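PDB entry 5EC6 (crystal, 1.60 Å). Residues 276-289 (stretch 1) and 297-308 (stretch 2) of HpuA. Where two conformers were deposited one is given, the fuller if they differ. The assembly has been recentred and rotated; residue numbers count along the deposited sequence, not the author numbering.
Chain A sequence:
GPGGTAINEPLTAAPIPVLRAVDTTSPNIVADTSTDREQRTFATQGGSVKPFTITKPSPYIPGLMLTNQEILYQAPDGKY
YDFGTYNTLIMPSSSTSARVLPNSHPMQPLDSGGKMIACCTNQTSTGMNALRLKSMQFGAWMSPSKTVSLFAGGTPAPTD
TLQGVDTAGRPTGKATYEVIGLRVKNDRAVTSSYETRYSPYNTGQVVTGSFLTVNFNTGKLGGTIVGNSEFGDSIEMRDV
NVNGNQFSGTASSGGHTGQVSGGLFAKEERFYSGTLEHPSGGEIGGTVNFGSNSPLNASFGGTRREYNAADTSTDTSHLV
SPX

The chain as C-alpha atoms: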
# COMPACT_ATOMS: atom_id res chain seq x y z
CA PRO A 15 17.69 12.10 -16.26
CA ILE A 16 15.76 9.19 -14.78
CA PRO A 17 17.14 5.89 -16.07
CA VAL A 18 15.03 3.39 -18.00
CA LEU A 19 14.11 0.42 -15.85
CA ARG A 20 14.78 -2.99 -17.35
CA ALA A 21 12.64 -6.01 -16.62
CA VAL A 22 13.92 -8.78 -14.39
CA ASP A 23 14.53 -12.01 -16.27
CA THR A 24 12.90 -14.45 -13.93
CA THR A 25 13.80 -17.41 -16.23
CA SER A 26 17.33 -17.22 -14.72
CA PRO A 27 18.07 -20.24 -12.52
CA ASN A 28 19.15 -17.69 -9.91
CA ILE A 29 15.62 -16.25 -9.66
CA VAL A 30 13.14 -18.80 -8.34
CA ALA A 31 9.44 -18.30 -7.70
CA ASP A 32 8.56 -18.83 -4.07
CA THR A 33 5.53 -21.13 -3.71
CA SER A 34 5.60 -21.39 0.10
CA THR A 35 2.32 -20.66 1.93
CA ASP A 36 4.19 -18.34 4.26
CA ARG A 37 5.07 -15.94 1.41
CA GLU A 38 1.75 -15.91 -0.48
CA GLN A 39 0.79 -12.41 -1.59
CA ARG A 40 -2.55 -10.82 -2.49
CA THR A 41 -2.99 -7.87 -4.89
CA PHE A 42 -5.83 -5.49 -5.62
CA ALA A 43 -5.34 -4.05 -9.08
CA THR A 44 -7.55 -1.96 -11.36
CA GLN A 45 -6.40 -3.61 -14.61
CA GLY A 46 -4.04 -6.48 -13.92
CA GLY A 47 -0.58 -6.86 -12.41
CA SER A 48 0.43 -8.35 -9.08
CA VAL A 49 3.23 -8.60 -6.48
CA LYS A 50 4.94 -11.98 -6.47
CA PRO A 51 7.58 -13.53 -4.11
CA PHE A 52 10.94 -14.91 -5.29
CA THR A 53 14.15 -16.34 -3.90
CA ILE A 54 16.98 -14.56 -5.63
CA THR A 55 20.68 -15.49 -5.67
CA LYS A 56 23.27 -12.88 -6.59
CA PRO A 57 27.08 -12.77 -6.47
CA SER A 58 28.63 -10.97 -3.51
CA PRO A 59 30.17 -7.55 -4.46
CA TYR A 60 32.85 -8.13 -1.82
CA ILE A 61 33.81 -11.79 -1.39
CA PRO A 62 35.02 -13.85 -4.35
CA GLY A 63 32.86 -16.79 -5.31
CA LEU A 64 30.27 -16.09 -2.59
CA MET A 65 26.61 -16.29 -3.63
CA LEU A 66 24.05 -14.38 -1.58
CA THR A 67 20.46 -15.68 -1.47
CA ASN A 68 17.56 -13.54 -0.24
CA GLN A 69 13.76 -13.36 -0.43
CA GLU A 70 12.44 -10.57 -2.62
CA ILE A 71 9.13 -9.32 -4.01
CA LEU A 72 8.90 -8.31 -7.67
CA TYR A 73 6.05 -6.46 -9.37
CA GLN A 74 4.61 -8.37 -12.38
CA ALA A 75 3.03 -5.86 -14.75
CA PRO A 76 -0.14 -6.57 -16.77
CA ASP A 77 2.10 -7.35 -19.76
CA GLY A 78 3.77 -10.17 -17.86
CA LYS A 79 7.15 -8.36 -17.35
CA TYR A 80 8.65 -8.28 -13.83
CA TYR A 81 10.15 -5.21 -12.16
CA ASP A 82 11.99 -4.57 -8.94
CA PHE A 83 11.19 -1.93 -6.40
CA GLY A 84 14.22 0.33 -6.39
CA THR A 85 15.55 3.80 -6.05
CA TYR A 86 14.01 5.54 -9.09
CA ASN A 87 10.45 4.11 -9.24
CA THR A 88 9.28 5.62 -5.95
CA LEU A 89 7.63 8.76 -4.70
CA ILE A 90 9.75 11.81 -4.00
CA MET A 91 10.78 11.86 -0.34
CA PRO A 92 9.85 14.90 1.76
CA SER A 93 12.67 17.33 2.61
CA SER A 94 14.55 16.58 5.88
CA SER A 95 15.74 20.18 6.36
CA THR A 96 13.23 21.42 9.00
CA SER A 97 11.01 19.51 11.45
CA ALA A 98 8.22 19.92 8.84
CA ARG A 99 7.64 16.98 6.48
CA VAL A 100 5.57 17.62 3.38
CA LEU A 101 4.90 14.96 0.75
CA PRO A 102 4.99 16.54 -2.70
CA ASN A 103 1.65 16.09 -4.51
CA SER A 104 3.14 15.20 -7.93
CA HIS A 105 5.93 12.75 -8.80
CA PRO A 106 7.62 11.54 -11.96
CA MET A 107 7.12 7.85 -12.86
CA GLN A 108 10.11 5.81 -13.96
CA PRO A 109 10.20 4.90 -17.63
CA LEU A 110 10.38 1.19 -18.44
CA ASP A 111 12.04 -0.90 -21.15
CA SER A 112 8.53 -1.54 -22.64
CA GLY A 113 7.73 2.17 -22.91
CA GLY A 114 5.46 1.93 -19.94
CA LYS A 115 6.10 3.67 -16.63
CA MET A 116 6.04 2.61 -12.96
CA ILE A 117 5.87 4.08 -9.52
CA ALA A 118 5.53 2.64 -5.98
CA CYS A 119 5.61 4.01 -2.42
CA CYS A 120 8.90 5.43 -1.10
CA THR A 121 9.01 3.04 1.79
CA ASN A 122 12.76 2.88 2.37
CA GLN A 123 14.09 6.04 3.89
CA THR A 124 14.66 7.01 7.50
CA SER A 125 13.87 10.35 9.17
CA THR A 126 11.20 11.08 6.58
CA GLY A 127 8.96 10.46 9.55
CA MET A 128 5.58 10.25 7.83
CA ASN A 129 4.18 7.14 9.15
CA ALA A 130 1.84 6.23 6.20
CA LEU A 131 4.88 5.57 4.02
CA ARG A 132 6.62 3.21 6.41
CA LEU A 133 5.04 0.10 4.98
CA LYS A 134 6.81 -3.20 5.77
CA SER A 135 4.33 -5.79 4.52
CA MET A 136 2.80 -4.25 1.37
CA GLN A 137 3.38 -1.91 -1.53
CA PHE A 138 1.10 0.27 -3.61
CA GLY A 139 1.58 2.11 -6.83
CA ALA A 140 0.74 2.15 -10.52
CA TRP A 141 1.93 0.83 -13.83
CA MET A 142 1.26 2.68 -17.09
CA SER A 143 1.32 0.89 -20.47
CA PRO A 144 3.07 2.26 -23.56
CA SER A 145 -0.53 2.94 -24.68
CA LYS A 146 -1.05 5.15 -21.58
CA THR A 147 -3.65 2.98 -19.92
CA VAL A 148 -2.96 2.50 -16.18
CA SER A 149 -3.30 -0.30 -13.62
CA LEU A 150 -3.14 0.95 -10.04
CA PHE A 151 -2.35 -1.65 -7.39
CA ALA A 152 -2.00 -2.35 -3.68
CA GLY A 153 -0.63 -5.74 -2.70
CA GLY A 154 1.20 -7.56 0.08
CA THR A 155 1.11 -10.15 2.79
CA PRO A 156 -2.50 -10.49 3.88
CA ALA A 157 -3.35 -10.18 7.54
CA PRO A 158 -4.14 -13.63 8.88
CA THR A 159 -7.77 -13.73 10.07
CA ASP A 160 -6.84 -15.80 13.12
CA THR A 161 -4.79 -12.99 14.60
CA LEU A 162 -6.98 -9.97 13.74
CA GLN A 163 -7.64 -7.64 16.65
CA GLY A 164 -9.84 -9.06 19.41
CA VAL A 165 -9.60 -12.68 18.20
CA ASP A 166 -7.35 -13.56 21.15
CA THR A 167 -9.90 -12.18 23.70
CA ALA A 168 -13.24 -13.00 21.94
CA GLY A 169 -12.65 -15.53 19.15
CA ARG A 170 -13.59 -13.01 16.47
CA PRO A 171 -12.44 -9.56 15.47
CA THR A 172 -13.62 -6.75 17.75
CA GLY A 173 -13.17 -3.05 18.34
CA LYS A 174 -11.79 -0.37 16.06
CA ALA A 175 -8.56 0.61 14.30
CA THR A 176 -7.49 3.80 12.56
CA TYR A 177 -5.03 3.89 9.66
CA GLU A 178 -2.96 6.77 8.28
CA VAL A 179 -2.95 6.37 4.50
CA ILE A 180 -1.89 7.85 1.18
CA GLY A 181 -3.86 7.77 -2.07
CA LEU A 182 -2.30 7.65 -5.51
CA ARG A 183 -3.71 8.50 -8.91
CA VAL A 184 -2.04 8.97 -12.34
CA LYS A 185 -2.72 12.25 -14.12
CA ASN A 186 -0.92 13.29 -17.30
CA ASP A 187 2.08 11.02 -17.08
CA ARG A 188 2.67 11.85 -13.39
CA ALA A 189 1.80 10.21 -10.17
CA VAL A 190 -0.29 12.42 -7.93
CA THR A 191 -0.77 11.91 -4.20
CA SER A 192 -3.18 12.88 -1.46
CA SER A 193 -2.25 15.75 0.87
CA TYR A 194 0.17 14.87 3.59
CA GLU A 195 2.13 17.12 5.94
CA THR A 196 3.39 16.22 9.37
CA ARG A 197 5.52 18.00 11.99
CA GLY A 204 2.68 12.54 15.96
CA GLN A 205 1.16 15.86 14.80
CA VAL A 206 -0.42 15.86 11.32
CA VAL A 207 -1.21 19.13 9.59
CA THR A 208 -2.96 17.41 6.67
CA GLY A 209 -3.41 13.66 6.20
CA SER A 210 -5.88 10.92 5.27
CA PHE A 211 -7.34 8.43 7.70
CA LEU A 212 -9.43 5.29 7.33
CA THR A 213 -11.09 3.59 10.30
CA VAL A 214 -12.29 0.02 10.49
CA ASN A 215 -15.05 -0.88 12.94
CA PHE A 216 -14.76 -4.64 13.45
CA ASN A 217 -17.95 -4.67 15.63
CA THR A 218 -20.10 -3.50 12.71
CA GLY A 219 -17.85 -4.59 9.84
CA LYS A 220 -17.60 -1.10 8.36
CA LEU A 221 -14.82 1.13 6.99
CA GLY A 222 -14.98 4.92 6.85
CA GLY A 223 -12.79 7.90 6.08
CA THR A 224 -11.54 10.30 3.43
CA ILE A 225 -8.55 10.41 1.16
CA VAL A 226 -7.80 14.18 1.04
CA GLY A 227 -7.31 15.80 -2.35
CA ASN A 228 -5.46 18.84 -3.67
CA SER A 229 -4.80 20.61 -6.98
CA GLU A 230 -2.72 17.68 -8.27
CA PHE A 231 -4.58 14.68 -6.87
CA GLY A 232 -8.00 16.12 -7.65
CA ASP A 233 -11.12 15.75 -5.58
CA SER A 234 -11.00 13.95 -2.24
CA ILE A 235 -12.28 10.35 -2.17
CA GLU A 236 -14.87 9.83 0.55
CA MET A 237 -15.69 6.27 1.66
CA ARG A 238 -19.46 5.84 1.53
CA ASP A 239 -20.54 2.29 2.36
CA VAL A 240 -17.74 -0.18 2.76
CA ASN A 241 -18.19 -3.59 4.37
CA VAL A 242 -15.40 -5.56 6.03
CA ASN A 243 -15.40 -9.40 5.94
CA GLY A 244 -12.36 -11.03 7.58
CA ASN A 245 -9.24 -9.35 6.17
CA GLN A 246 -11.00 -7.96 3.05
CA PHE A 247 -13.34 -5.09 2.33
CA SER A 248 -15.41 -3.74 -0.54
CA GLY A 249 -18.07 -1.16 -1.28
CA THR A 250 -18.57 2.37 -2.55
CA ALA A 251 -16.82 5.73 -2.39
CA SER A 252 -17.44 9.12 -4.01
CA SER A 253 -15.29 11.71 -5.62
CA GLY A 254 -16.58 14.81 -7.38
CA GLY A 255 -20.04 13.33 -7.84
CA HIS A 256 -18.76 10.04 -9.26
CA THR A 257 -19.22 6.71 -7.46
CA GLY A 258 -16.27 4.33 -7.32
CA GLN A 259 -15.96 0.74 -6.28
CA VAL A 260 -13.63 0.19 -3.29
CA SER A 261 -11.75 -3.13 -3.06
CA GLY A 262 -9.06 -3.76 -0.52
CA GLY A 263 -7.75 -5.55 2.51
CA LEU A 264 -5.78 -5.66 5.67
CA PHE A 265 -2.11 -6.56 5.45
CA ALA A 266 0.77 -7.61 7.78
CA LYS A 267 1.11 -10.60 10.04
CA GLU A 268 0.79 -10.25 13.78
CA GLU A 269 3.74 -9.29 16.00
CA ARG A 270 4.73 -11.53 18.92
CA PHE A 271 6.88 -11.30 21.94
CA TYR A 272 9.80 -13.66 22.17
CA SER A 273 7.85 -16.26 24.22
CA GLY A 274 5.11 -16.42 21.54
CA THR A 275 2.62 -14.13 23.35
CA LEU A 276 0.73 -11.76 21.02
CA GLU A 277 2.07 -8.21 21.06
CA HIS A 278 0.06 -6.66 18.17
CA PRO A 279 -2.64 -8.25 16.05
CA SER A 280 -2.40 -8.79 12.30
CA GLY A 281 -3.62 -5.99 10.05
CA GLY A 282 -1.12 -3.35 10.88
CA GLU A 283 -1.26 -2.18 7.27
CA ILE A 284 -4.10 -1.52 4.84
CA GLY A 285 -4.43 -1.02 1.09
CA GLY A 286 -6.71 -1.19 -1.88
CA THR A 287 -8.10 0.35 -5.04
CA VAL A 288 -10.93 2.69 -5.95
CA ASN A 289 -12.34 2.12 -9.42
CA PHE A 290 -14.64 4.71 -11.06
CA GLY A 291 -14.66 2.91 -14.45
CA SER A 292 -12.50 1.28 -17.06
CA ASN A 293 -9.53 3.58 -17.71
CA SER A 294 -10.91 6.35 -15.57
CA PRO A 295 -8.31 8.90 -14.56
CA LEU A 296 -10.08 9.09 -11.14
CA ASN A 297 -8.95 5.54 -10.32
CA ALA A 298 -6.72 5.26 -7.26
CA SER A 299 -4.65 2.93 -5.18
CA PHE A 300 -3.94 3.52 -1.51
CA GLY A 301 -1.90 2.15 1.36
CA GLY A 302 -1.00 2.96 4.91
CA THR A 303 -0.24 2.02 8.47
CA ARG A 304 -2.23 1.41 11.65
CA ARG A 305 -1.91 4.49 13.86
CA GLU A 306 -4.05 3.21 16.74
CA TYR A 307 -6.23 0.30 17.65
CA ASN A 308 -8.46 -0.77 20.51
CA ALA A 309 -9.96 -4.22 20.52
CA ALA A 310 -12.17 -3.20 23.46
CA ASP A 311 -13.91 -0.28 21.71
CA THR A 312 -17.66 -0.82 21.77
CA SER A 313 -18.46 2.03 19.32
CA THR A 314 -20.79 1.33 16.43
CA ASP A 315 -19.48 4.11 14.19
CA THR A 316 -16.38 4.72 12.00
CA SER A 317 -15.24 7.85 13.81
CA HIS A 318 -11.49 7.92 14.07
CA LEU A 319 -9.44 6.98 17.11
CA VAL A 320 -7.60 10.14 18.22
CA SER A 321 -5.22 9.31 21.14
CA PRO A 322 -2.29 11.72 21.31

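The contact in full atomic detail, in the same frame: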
# COMPACT_ATOMS: atom_id res chain seq x y z
N LEU A 276 1.08 -12.83 21.99
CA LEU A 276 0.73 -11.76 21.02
C LEU A 276 1.08 -10.39 21.52
O LEU A 276 0.73 -10.05 22.66
CB LEU A 276 -0.77 -11.85 20.70
CG LEU A 276 -1.27 -11.05 19.52
CD1 LEU A 276 -0.75 -11.62 18.22
CD2 LEU A 276 -2.80 -11.11 19.56
N GLU A 277 1.78 -9.60 20.70
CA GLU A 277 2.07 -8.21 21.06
C GLU A 277 1.08 -7.28 20.33
O GLU A 277 0.44 -6.43 20.98
CB GLU A 277 3.49 -7.82 20.67
CG GLU A 277 3.78 -6.37 21.01
CD GLU A 277 5.19 -5.95 20.62
OE1 GLU A 277 5.77 -6.56 19.70
OE2 GLU A 277 5.66 -4.95 21.17
N HIS A 278 1.02 -7.42 19.02
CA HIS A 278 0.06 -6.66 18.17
C HIS A 278 -0.61 -7.61 17.23
O HIS A 278 0.03 -8.51 16.62
CB HIS A 278 0.75 -5.59 17.30
CG HIS A 278 1.43 -4.52 18.08
ND1 HIS A 278 0.77 -3.74 18.99
CD2 HIS A 278 2.74 -4.18 18.17
CE1 HIS A 278 1.63 -2.92 19.57
NE2 HIS A 278 2.84 -3.18 19.10
N PRO A 279 -1.91 -7.41 16.98
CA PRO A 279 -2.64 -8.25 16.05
C PRO A 279 -2.14 -8.05 14.61
O PRO A 279 -1.43 -7.04 14.33
CB PRO A 279 -4.12 -7.76 16.21
CG PRO A 279 -4.04 -6.46 16.88
CD PRO A 279 -2.73 -6.35 17.60
N SER A 280 -2.54 -8.95 13.75
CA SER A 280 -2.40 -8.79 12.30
C SER A 280 -3.17 -7.57 11.86
O SER A 280 -4.01 -7.03 12.62
CB SER A 280 -2.87 -10.02 11.60
OG SER A 280 -4.26 -10.21 11.69
N GLY A 281 -2.91 -7.15 10.63
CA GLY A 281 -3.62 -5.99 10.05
C GLY A 281 -3.07 -4.65 10.40
O GLY A 281 -3.80 -3.65 10.44
N GLY A 282 -1.77 -4.58 10.67
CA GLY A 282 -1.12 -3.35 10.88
C GLY A 282 -0.96 -2.42 9.67
O GLY A 282 -0.50 -1.29 9.85
N GLU A 283 -1.25 -2.94 8.49
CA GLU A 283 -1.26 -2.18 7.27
C GLU A 283 -2.56 -2.41 6.51
O GLU A 283 -3.31 -3.36 6.78
CB GLU A 283 -0.01 -2.49 6.43
CG GLU A 283 1.23 -2.12 7.22
CD GLU A 283 2.54 -2.53 6.59
OE1 GLU A 283 2.56 -3.11 5.52
OE2 GLU A 283 3.61 -2.23 7.24
N ILE A 284 -2.83 -1.52 5.55
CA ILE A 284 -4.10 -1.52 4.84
C ILE A 284 -3.83 -1.02 3.43
O ILE A 284 -2.94 -0.21 3.23
CB ILE A 284 -5.15 -0.59 5.55
CG1 ILE A 284 -6.55 -0.79 4.98
CG2 ILE A 284 -4.76 0.88 5.47
CD1 ILE A 284 -7.64 -0.28 5.88
N GLY A 285 -4.55 -1.53 2.46
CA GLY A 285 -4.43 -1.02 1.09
C GLY A 285 -5.58 -1.45 0.21
O GLY A 285 -6.37 -2.30 0.59
N GLY A 286 -5.68 -0.83 -0.96
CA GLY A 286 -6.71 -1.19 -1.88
C GLY A 286 -6.76 -0.30 -3.09
O GLY A 286 -5.84 0.48 -3.34
N THR A 287 -7.86 -0.43 -3.83
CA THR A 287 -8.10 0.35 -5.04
C THR A 287 -9.48 0.99 -4.97
O THR A 287 -10.38 0.51 -4.26
CB THR A 287 -7.98 -0.50 -6.32
OG1 THR A 287 -8.89 -1.61 -6.27
CG2 THR A 287 -6.54 -0.98 -6.51
N VAL A 288 -9.62 2.04 -5.76
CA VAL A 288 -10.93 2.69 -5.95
C VAL A 288 -11.12 2.86 -7.44
O VAL A 288 -10.29 3.48 -8.07
CB VAL A 288 -11.08 4.05 -5.23
CG1 VAL A 288 -12.52 4.50 -5.34
CG2 VAL A 288 -10.69 3.96 -3.77
N ASN A 289 -12.17 2.26 -7.99
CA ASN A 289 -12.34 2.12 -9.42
C ASN A 289 -13.65 2.79 -9.86
O ASN A 289 -14.74 2.29 -9.50
CB ASN A 289 -12.36 0.66 -9.82
CG ASN A 289 -12.18 0.45 -11.31
OD1 ASN A 289 -12.70 1.23 -12.15
ND2 ASN A 289 -11.43 -0.61 -11.66
N ASN A 297 -9.26 6.79 -11.04
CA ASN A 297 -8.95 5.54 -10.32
C ASN A 297 -7.71 5.70 -9.47
O ASN A 297 -6.74 6.40 -9.81
CB ASN A 297 -8.79 4.36 -11.27
CG ASN A 297 -10.08 4.00 -11.99
OD1 ASN A 297 -11.12 4.58 -11.70
ND2 ASN A 297 -10.04 3.00 -12.85
N ALA A 298 -7.75 5.05 -8.31
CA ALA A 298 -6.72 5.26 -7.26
C ALA A 298 -6.29 3.93 -6.66
O ALA A 298 -7.10 2.99 -6.57
CB ALA A 298 -7.25 6.13 -6.15
N SER A 299 -5.05 3.88 -6.21
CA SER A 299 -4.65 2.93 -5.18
C SER A 299 -4.32 3.65 -3.89
O SER A 299 -4.15 4.85 -3.85
CB SER A 299 -3.47 2.06 -5.66
OG SER A 299 -2.35 2.89 -5.97
N PHE A 300 -4.27 2.91 -2.79
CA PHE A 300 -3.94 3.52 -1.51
C PHE A 300 -3.28 2.49 -0.61
O PHE A 300 -3.46 1.27 -0.79
CB PHE A 300 -5.16 4.16 -0.82
CG PHE A 300 -6.26 3.18 -0.46
CD1 PHE A 300 -7.29 2.90 -1.35
CD2 PHE A 300 -6.29 2.61 0.80
CE1 PHE A 300 -8.27 2.01 -1.02
CE2 PHE A 300 -7.29 1.70 1.13
CZ PHE A 300 -8.27 1.42 0.23
N GLY A 301 -2.50 2.99 0.36
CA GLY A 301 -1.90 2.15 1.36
C GLY A 301 -1.56 2.96 2.58
O GLY A 301 -1.42 4.21 2.53
N GLY A 302 -1.40 2.27 3.70
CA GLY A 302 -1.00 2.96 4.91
C GLY A 302 -0.86 2.05 6.11
O GLY A 302 -0.93 0.83 5.98
N THR A 303 -0.65 2.69 7.25
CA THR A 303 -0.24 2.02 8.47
C THR A 303 -1.26 2.28 9.57
O THR A 303 -1.88 3.34 9.64
CB THR A 303 1.19 2.50 8.92
OG1 THR A 303 1.20 3.92 9.11
CG2 THR A 303 2.23 2.06 7.91
N ARG A 304 -1.34 1.33 10.49
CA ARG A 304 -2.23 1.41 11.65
C ARG A 304 -1.65 2.38 12.67
O ARG A 304 -0.60 2.14 13.25
CB ARG A 304 -2.37 0.02 12.27
CG ARG A 304 -3.44 -0.08 13.35
CD ARG A 304 -3.84 -1.51 13.63
NE ARG A 304 -2.65 -2.26 14.07
CZ ARG A 304 -2.59 -3.58 14.08
NH1 ARG A 304 -3.61 -4.30 13.75
NH2 ARG A 304 -1.46 -4.16 14.50
N ARG A 305 -2.35 3.47 12.92
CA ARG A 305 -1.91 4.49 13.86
C ARG A 305 -2.32 4.11 15.28
O ARG A 305 -1.61 4.40 16.25
CB ARG A 305 -2.49 5.85 13.43
CG ARG A 305 -2.05 7.03 14.27
CD ARG A 305 -2.77 8.32 13.87
NE ARG A 305 -2.17 9.47 14.59
CZ ARG A 305 -2.42 9.78 15.87
NH1 ARG A 305 -3.29 9.08 16.59
NH2 ARG A 305 -1.78 10.80 16.44
N GLU A 306 -3.48 3.47 15.42
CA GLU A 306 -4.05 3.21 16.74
C GLU A 306 -5.04 2.09 16.58
O GLU A 306 -5.74 1.98 15.55
CB GLU A 306 -4.73 4.45 17.28
CG GLU A 306 -5.24 4.28 18.69
CD GLU A 306 -5.80 5.55 19.31
OE1 GLU A 306 -5.70 6.66 18.73
OE2 GLU A 306 -6.34 5.42 20.45
N TYR A 307 -5.15 1.28 17.62
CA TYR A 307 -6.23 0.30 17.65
C TYR A 307 -6.65 0.02 19.06
O TYR A 307 -5.89 0.24 20.03
CB TYR A 307 -5.83 -1.01 16.94
CG TYR A 307 -4.76 -1.81 17.65
CD1 TYR A 307 -3.40 -1.53 17.43
CD2 TYR A 307 -5.09 -2.79 18.56
CE1 TYR A 307 -2.40 -2.25 18.11
CE2 TYR A 307 -4.13 -3.49 19.22
CZ TYR A 307 -2.79 -3.23 19.00
OH TYR A 307 -1.82 -3.96 19.68
N ASN A 308 -7.91 -0.41 19.20
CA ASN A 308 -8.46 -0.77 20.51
C ASN A 308 -9.47 -1.89 20.30
O ASN A 308 -10.57 -1.67 19.81
CB ASN A 308 -9.15 0.43 21.15
CG ASN A 308 -9.70 0.10 22.52
OD1 ASN A 308 -9.48 -0.99 23.03
ND2 ASN A 308 -10.39 1.05 23.11
O HOH W 1 -2.58 -5.76 21.57

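Where an aromatic side chain lies across its own sheet, the neighbouring strand commonly offers glycine beneath the ring, and this antiparallel pair in HpuA is a clear example. Phe-300 adopts the p rotamer, which lays its ring over the backbone of Gly-286: Gly-286 CA sits 4.0 Å from the centroid of the Phe-300 ring, over its face. A beta-carbon on Gly-286 would fall about 3.0 Å from Phe-300 CZ and clash, so the bare backbone is what lets the ring settle. Val-288, on the same face, extends the apolar patch, its CG2 lying 4.1 Å from Phe-300 CE1, while the small Ala-298 faces it across the strands. In the intervening non-hydrogen-bonded pair, Gly-285 CA and Gly-301 CA approach to 4.1 Å.

Beneath these side chains runs a regular ladder. Reciprocal hydrogen bonds join Ile-284 with Gly-302, Gly-286 with Phe-300, and Val-288 with Ala-298; the shortest, Val-288 N to Ala-298 O, is 2.8 Å. At one end, Asn-297 ND2 makes only a weak hydrogen bond to Asn-289 OD1, at 3.3 Å.

At the other end, Arg-304 N donates to Gly-282 O (2.8 Å), and the arginine then reaches into the loop that precedes the first strand. Its NH2 donates to Pro-279 O at 2.9 Å and its NH1 to Ser-280 O at 3.0 Å, both carbonyls lying near the guanidinium plane, while the backbone of Gly-281 and Gly-282 covers one face. A long side chain with several donors suits a loop whose carbonyls at Pro-279 and Ser-280 point toward it.

Tyr-307 finishes the edge. Pro-279 CG packs over its ring, 4.2 Å from the centroid, and Tyr-307 OH hydrogen-bonds His-278 ND1 at 2.7 Å. One water bridges the same hydroxyl to Glu-277 O.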